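Local coordinates for myosin-17 (PDB 7KFL), which is a plant class XI myosin motor whose globular tail, the part in this structure, probably recognises the cargo that it carries along actin, at residues 236-247 against 280-291. Sequence-based numbering, arbitrary orientation.
Sequences PFLVRKVFTQIF and LEQWCIEATDEY
F243, F247 and W283 form an aromatic cluster between two antiparallel helices of the DIL domain, in the helical cargo-binding tail of this myosin. The axes of helices 236-247 and 280-287 approach to 13.2 Å at their closest, a spacing wide enough for large flat side chains. W283 reaches across because its CG lies anti to the backbone N (chi1 178°), and the outer edge of its six-membered ring meets F243 edge-to-face, the planes at 54°. CH2 sits over one face of the phenylalanine, 3.6 Å from F243 CG. F247 meets the same indole one helical turn later, but obliquely: its CZ is 3.7 Å from W283 CE3. On helix 205-231, M229 touches F243 and L222 touches W283, continuing the apolar core.

The far edge of the F247 ring, CE2 and CZ, also rests against L280 and C284. C284 SG makes an oblique sulfur-aromatic contact, 3.5 Å from F247 CE2; a small, polarisable thiol can lie close against the ring. L280 adds its CB to the same ring atom.

Past the break at T288, where a positive phi ends helix 280-287, the chain turns in toward helix 236-247, and the CA atoms of R240 and Y291 come within 4.9 Å. Here side chains meet main chain as well as one another. V239 CG1 lies at the edge of the Y291 ring, 3.9 Å from CD1, while the compact ring of P236 sets its CB beside E290 CG; K230, on helix 205-231, makes a cation-pi contact with Y291.

The polar link belongs to R240, whose long chain bends at chi3 (-75°) and lays its aliphatic part along the backbone of D289 and E290. The guanidinium bonds a main-chain carbonyl rather than the E290 carboxylate: NH1 donates, nearly within its own plane, to E290 O at 2.8 Å.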
loop_
_atom_site.group_PDB
_atom_site.type_symbol
_atom_site.label_atom_id
_atom_site.label_comp_id
_atom_site.label_asym_id
_atom_site.label_seq_id
_atom_site.Cartn_x
_atom_site.Cartn_y
_atom_site.Cartn_z
ATOM N N PRO A 236 8.276 6.313 -7.296
ATOM C CA PRO A 236 8.699 5.453 -6.187
ATOM C C PRO A 236 7.972 5.740 -4.861
ATOM O O PRO A 236 7.634 4.796 -4.170
ATOM C CB PRO A 236 10.198 5.765 -6.066
ATOM C CG PRO A 236 10.615 6.115 -7.476
ATOM C CD PRO A 236 9.417 6.824 -8.075
ATOM N N PHE A 237 7.748 7.023 -4.556
ATOM C CA PHE A 237 7.031 7.523 -3.351
ATOM C C PHE A 237 5.698 6.780 -3.179
ATOM O O PHE A 237 5.428 6.285 -2.068
ATOM C CB PHE A 237 6.814 9.035 -3.454
ATOM C CG PHE A 237 5.996 9.630 -2.337
ATOM C CD1 PHE A 237 4.609 9.636 -2.400
ATOM C CD2 PHE A 237 6.608 10.179 -1.219
ATOM C CE1 PHE A 237 3.854 10.174 -1.370
ATOM C CE2 PHE A 237 5.852 10.719 -0.191
ATOM C CZ PHE A 237 4.477 10.719 -0.269
ATOM N N LEU A 238 4.887 6.720 -4.239
ATOM C CA LEU A 238 3.555 6.050 -4.224
ATOM C C LEU A 238 3.730 4.541 -4.021
ATOM O O LEU A 238 2.869 3.945 -3.351
ATOM C CB LEU A 238 2.797 6.334 -5.526
ATOM C CG LEU A 238 1.986 7.629 -5.571
ATOM C CD1 LEU A 238 0.948 7.567 -6.683
ATOM C CD2 LEU A 238 1.304 7.915 -4.241
ATOM N N VAL A 239 4.793 3.954 -4.577
ATOM C CA VAL A 239 5.077 2.490 -4.481
ATOM C C VAL A 239 5.516 2.172 -3.044
ATOM O O VAL A 239 5.085 1.127 -2.518
ATOM C CB VAL A 239 6.119 2.041 -5.524
ATOM C CG1 VAL A 239 6.430 0.555 -5.408
ATOM C CG2 VAL A 239 5.677 2.375 -6.942
ATOM N N ARG A 240 6.327 3.045 -2.434
ATOM C CA ARG A 240 6.758 2.948 -1.011
ATOM C C ARG A 240 5.527 2.847 -0.101
ATOM O O ARG A 240 5.562 2.028 0.838
ATOM C CB ARG A 240 7.610 4.152 -0.596
ATOM C CG ARG A 240 9.035 4.119 -1.126
ATOM C CD ARG A 240 9.982 4.997 -0.329
ATOM N NE ARG A 240 9.798 6.418 -0.598
ATOM C CZ ARG A 240 10.238 7.063 -1.679
ATOM N NH1 ARG A 240 10.892 6.419 -2.633
ATOM N NH2 ARG A 240 10.007 8.358 -1.811
ATOM N N LYS A 241 4.490 3.653 -0.360
ATOM C CA LYS A 241 3.229 3.659 0.432
ATOM C C LYS A 241 2.554 2.289 0.312
ATOM O O LYS A 241 2.299 1.677 1.362
ATOM C CB LYS A 241 2.263 4.754 -0.030
ATOM C CG LYS A 241 2.774 6.188 0.065
ATOM C CD LYS A 241 3.619 6.489 1.286
ATOM C CE LYS A 241 4.013 7.949 1.360
ATOM N NZ LYS A 241 4.637 8.298 2.659
ATOM N N VAL A 242 2.310 1.826 -0.920
ATOM C CA VAL A 242 1.545 0.576 -1.219
ATOM C C VAL A 242 2.116 -0.564 -0.369
ATOM O O VAL A 242 1.345 -1.183 0.389
ATOM C CB VAL A 242 1.573 0.208 -2.718
ATOM C CG1 VAL A 242 0.850 -1.103 -2.991
ATOM C CG2 VAL A 242 0.989 1.304 -3.593
ATOM N N PHE A 243 3.421 -0.820 -0.485
ATOM C CA PHE A 243 4.096 -1.996 0.126
ATOM C C PHE A 243 4.145 -1.834 1.651
ATOM O O PHE A 243 3.944 -2.851 2.348
ATOM C CB PHE A 243 5.464 -2.230 -0.522
ATOM C CG PHE A 243 5.368 -2.841 -1.897
ATOM C CD1 PHE A 243 4.849 -4.117 -2.063
ATOM C CD2 PHE A 243 5.769 -2.140 -3.024
ATOM C CE1 PHE A 243 4.739 -4.682 -3.324
ATOM C CE2 PHE A 243 5.661 -2.708 -4.284
ATOM C CZ PHE A 243 5.148 -3.978 -4.431
ATOM N N THR A 244 4.364 -0.610 2.148
ATOM C CA THR A 244 4.327 -0.276 3.600
ATOM C C THR A 244 2.939 -0.619 4.156
ATOM O O THR A 244 2.877 -1.240 5.228
ATOM C CB THR A 244 4.698 1.189 3.862
ATOM O OG1 THR A 244 5.996 1.426 3.315
ATOM C CG2 THR A 244 4.704 1.542 5.332
ATOM N N GLN A 245 1.875 -0.246 3.440
ATOM C CA GLN A 245 0.465 -0.536 3.823
ATOM C C GLN A 245 0.186 -2.042 3.708
ATOM O O GLN A 245 -0.650 -2.541 4.482
ATOM C CB GLN A 245 -0.510 0.279 2.968
ATOM C CG GLN A 245 -0.510 1.765 3.304
ATOM C CD GLN A 245 -1.784 2.465 2.893
ATOM O OE1 GLN A 245 -2.412 2.125 1.891
ATOM N NE2 GLN A 245 -2.174 3.465 3.668
ATOM N N ILE A 246 0.852 -2.740 2.782
ATOM C CA ILE A 246 0.667 -4.204 2.542
ATOM C C ILE A 246 1.389 -5.001 3.637
ATOM O O ILE A 246 0.829 -6.020 4.082
ATOM C CB ILE A 246 1.138 -4.589 1.125
ATOM C CG1 ILE A 246 0.176 -4.062 0.058
ATOM C CG2 ILE A 246 1.342 -6.093 0.999
ATOM C CD1 ILE A 246 -1.099 -4.865 -0.074
ATOM N N PHE A 247 2.591 -4.575 4.040
ATOM C CA PHE A 247 3.377 -5.223 5.124
ATOM C C PHE A 247 2.652 -5.010 6.459
ATOM O O PHE A 247 2.673 -5.932 7.303
ATOM C CB PHE A 247 4.826 -4.727 5.134
ATOM C CG PHE A 247 5.762 -5.559 4.292
ATOM C CD1 PHE A 247 5.545 -5.713 2.931
ATOM C CD2 PHE A 247 6.857 -6.197 4.858
ATOM C CE1 PHE A 247 6.402 -6.480 2.156
ATOM C CE2 PHE A 247 7.714 -6.962 4.082
ATOM C CZ PHE A 247 7.485 -7.104 2.733
ATOM N N LEU A 280 10.708 -12.311 3.506
ATOM C CA LEU A 280 10.123 -10.954 3.336
ATOM C C LEU A 280 11.200 -9.887 3.565
ATOM O O LEU A 280 11.157 -8.860 2.864
ATOM C CB LEU A 280 8.949 -10.781 4.305
ATOM C CG LEU A 280 7.785 -11.754 4.122
ATOM C CD1 LEU A 280 6.685 -11.467 5.132
ATOM C CD2 LEU A 280 7.234 -11.701 2.704
ATOM N N GLU A 281 12.122 -10.116 4.506
ATOM C CA GLU A 281 13.290 -9.227 4.755
ATOM C C GLU A 281 14.140 -9.168 3.480
ATOM O O GLU A 281 14.527 -8.051 3.080
ATOM C CB GLU A 281 14.131 -9.724 5.934
ATOM C CG GLU A 281 15.149 -8.705 6.422
ATOM C CD GLU A 281 16.071 -9.184 7.531
ATOM O OE1 GLU A 281 15.900 -10.331 7.997
ATOM O OE2 GLU A 281 16.962 -8.407 7.925
ATOM N N GLN A 282 14.409 -10.333 2.877
ATOM C CA GLN A 282 15.212 -10.482 1.631
ATOM C C GLN A 282 14.562 -9.670 0.505
ATOM O O GLN A 282 15.302 -8.974 -0.221
ATOM C CB GLN A 282 15.355 -11.958 1.248
ATOM C CG GLN A 282 16.524 -12.653 1.933
ATOM C CD GLN A 282 17.861 -12.112 1.485
ATOM O OE1 GLN A 282 18.039 -11.717 0.334
ATOM N NE2 GLN A 282 18.820 -12.091 2.397
ATOM N N TRP A 283 13.233 -9.749 0.379
ATOM C CA TRP A 283 12.436 -8.983 -0.616
ATOM C C TRP A 283 12.643 -7.476 -0.413
ATOM O O TRP A 283 12.769 -6.762 -1.428
ATOM C CB TRP A 283 10.948 -9.350 -0.543
ATOM C CG TRP A 283 10.118 -8.549 -1.495
ATOM C CD1 TRP A 283 9.744 -8.897 -2.760
ATOM C CD2 TRP A 283 9.606 -7.222 -1.275
ATOM N NE1 TRP A 283 9.016 -7.890 -3.333
ATOM C CE2 TRP A 283 8.918 -6.849 -2.448
ATOM C CE3 TRP A 283 9.656 -6.321 -0.205
ATOM C CZ2 TRP A 283 8.283 -5.614 -2.572
ATOM C CZ3 TRP A 283 9.030 -5.101 -0.328
ATOM C CH2 TRP A 283 8.354 -4.755 -1.498
ATOM N N CYS A 284 12.648 -7.011 0.841
ATOM C CA CYS A 284 12.815 -5.580 1.215
ATOM C C CYS A 284 14.213 -5.096 0.811
ATOM O O CYS A 284 14.335 -3.924 0.397
ATOM C CB CYS A 284 12.590 -5.354 2.707
ATOM S SG CYS A 284 10.876 -5.623 3.239
ATOM N N ILE A 285 15.221 -5.968 0.914
ATOM C CA ILE A 285 16.642 -5.659 0.567
ATOM C C ILE A 285 16.772 -5.587 -0.961
ATOM O O ILE A 285 17.398 -4.624 -1.453
ATOM C CB ILE A 285 17.600 -6.695 1.192
ATOM C CG1 ILE A 285 17.518 -6.685 2.722
ATOM C CG2 ILE A 285 19.029 -6.482 0.712
ATOM C CD1 ILE A 285 17.992 -7.964 3.372
ATOM N N GLU A 286 16.200 -6.568 -1.671
ATOM C CA GLU A 286 16.223 -6.669 -3.156
ATOM C C GLU A 286 15.475 -5.472 -3.757
ATOM O O GLU A 286 16.035 -4.825 -4.662
ATOM C CB GLU A 286 15.606 -7.991 -3.624
ATOM C CG GLU A 286 16.483 -9.205 -3.359
ATOM C CD GLU A 286 17.664 -9.393 -4.302
ATOM O OE1 GLU A 286 17.631 -8.830 -5.418
ATOM O OE2 GLU A 286 18.614 -10.110 -3.921
ATOM N N ALA A 287 14.262 -5.197 -3.265
ATOM C CA ALA A 287 13.397 -4.066 -3.686
ATOM C C ALA A 287 14.108 -2.732 -3.419
ATOM O O ALA A 287 13.927 -1.806 -4.229
ATOM C CB ALA A 287 12.071 -4.130 -2.967
ATOM N N THR A 288 14.886 -2.660 -2.330
ATOM C CA THR A 288 15.630 -1.466 -1.833
ATOM C C THR A 288 14.650 -0.508 -1.147
ATOM O O THR A 288 13.440 -0.605 -1.421
ATOM C CB THR A 288 16.430 -0.753 -2.935
ATOM O OG1 THR A 288 15.540 -0.071 -3.819
ATOM C CG2 THR A 288 17.316 -1.688 -3.729
ATOM N N ASP A 289 15.168 0.389 -0.302
ATOM C CA ASP A 289 14.371 1.344 0.517
ATOM C C ASP A 289 13.585 2.294 -0.397
ATOM O O ASP A 289 12.550 2.809 0.060
ATOM C CB ASP A 289 15.264 2.120 1.492
ATOM C CG ASP A 289 15.814 1.272 2.629
ATOM O OD1 ASP A 289 15.001 0.705 3.388
ATOM O OD2 ASP A 289 17.054 1.181 2.745
ATOM N N GLU A 290 14.052 2.513 -1.632
ATOM C CA GLU A 290 13.405 3.401 -2.639
ATOM C C GLU A 290 11.995 2.891 -2.975
ATOM O O GLU A 290 11.121 3.739 -3.226
ATOM C CB GLU A 290 14.255 3.503 -3.910
ATOM C CG GLU A 290 13.562 4.245 -5.042
ATOM C CD GLU A 290 14.478 4.820 -6.107
ATOM O OE1 GLU A 290 15.254 5.742 -5.780
ATOM O OE2 GLU A 290 14.408 4.353 -7.264
ATOM N N TYR A 291 11.791 1.570 -3.006
ATOM C CA TYR A 291 10.512 0.923 -3.411
ATOM C C TYR A 291 9.865 0.177 -2.235
ATOM O O TYR A 291 8.638 -0.030 -2.291
ATOM C CB TYR A 291 10.746 -0.009 -4.602
ATOM C CG TYR A 291 11.035 0.708 -5.895
ATOM C CD1 TYR A 291 10.006 1.137 -6.717
ATOM C CD2 TYR A 291 12.336 0.969 -6.296
ATOM C CE1 TYR A 291 10.260 1.801 -7.907
ATOM C CE2 TYR A 291 12.607 1.631 -7.482
ATOM C CZ TYR A 291 11.565 2.049 -8.292
ATOM O OH TYR A 291 11.823 2.702 -9.463
#